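Local coordinates for protein chitosanase (Gynuella sunshinyii YC6258, PDB 6X2Q) that probably hydrolyses chitosan as a member of glycoside hydrolase family 46, and binds glucosamine units, at residues P65-I68 against L69-F72. Residues are numbered along the deposited sequence; the frame is centred on the assembly and turned at random.
Sequences PDNI and LVPF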
loop_
_atom_site.group_PDB
_atom_site.type_symbol
_atom_site.label_atom_id
_atom_site.label_comp_id
_atom_site.label_asym_id
_atom_site.label_seq_id
_atom_site.Cartn_x
_atom_site.Cartn_y
_atom_site.Cartn_z
ATOM N N PRO A 65 -15.482 22.967 1.017
ATOM C CA PRO A 65 -16.832 22.507 1.310
ATOM C C PRO A 65 -17.740 22.201 0.118
ATOM O O PRO A 65 -18.564 21.382 0.220
ATOM C CB PRO A 65 -17.412 23.688 2.071
ATOM C CG PRO A 65 -16.248 24.262 2.760
ATOM C CD PRO A 65 -15.120 24.138 1.771
ATOM N N ASP A 66 -17.559 22.917 -0.972
ATOM C CA ASP A 66 -18.394 22.677 -2.163
ATOM C C ASP A 66 -17.560 21.935 -3.195
ATOM O O ASP A 66 -17.001 22.584 -4.048
ATOM C CB ASP A 66 -18.903 23.994 -2.744
ATOM N N ASN A 67 -17.431 20.626 -3.064
ATOM C CA ASN A 67 -16.681 19.875 -4.097
ATOM C C ASN A 67 -17.607 18.808 -4.682
ATOM O O ASN A 67 -18.568 18.463 -4.051
ATOM C CB ASN A 67 -15.342 19.353 -3.584
ATOM C CG ASN A 67 -15.499 18.214 -2.618
ATOM O OD1 ASN A 67 -15.882 17.137 -2.999
ATOM N ND2 ASN A 67 -15.205 18.453 -1.369
ATOM N N ILE A 68 -17.282 18.305 -5.856
ATOM C CA ILE A 68 -18.125 17.323 -6.521
ATOM C C ILE A 68 -18.236 15.986 -5.786
ATOM O O ILE A 68 -19.096 15.179 -6.137
ATOM C CB ILE A 68 -17.575 17.134 -7.946
ATOM C CG1 ILE A 68 -16.131 16.618 -7.866
ATOM C CG2 ILE A 68 -17.649 18.459 -8.708
ATOM C CD1 ILE A 68 -15.423 16.481 -9.208
ATOM N N LEU A 69 -17.410 15.722 -4.769
ATOM C CA LEU A 69 -17.474 14.453 -4.048
ATOM C C LEU A 69 -18.317 14.516 -2.786
ATOM O O LEU A 69 -18.583 13.467 -2.182
ATOM C CB LEU A 69 -16.065 13.964 -3.676
ATOM C CG LEU A 69 -15.110 13.669 -4.827
ATOM C CD1 LEU A 69 -13.712 13.454 -4.291
ATOM C CD2 LEU A 69 -15.567 12.449 -5.589
ATOM N N VAL A 70 -18.741 15.707 -2.373
ATOM C CA VAL A 70 -19.492 15.841 -1.124
ATOM C C VAL A 70 -20.765 14.998 -1.101
ATOM O O VAL A 70 -21.106 14.466 -0.034
ATOM C CB VAL A 70 -19.750 17.320 -0.820
ATOM C CG1 VAL A 70 -20.483 17.471 0.500
ATOM C CG2 VAL A 70 -18.438 18.082 -0.784
ATOM N N PRO A 71 -21.526 14.855 -2.191
ATOM C CA PRO A 71 -22.789 14.102 -2.078
ATOM C C PRO A 71 -22.605 12.648 -1.648
ATOM O O PRO A 71 -23.569 12.019 -1.199
ATOM C CB PRO A 71 -23.381 14.200 -3.493
ATOM C CG PRO A 71 -22.780 15.430 -4.066
ATOM C CD PRO A 71 -21.381 15.437 -3.540
ATOM N N PHE A 72 -21.399 12.093 -1.754
ATOM C CA PHE A 72 -21.185 10.705 -1.372
ATOM C C PHE A 72 -20.848 10.535 0.100
ATOM O O PHE A 72 -20.814 9.402 0.575
ATOM C CB PHE A 72 -20.097 10.099 -2.252
ATOM C CG PHE A 72 -20.437 10.120 -3.723
ATOM C CD1 PHE A 72 -21.290 9.160 -4.273
ATOM C CD2 PHE A 72 -19.931 11.110 -4.555
ATOM C CE1 PHE A 72 -21.619 9.174 -5.639
ATOM C CE2 PHE A 72 -20.250 11.136 -5.924
ATOM C CZ PHE A 72 -21.099 10.163 -6.467
#
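Asn67 has its CG between the backbone N and the carbonyl carbon (chi1 72°), which folds the amide forward over the backbone, so that OD1 faces Leu69 N. The result is an Asx turn: Leu69 N donates to Asn67 OD1 at 2.7 Å, a bent bond (142° at the hydrogen) with the donor tilted 16° from the carbonyl plane. The same residue opens a type I beta turn, closed by Val70 N on Asn67 O at 3.2 Å. Asparagine suits this place because its short side chain also offers an N-H group: ND2 bonds to Ser61 OG and Arg64 O, which fixes the rotation of the buried amide. Losing the amide to an alanine would probably leave Leu69 N without its side-chain acceptor, and Ser61 OG and Arg64 O without the N-H donor they share. Val70, branched and apolar, lays CG2 across this amide, 3.3 Å from Asn67 ND2. Pro71, lacking an N-H, follows with its CD 3.5 Å from Ile68 O, which accepts from Arg96 NH1. The turn lies in the loop between helix 52-63 and helix 73-82; buried Leu69, suitably apolar, meets Ile57 of the former and, on helix 93-100, Ala100 and Leu93, which Phe72 also touches.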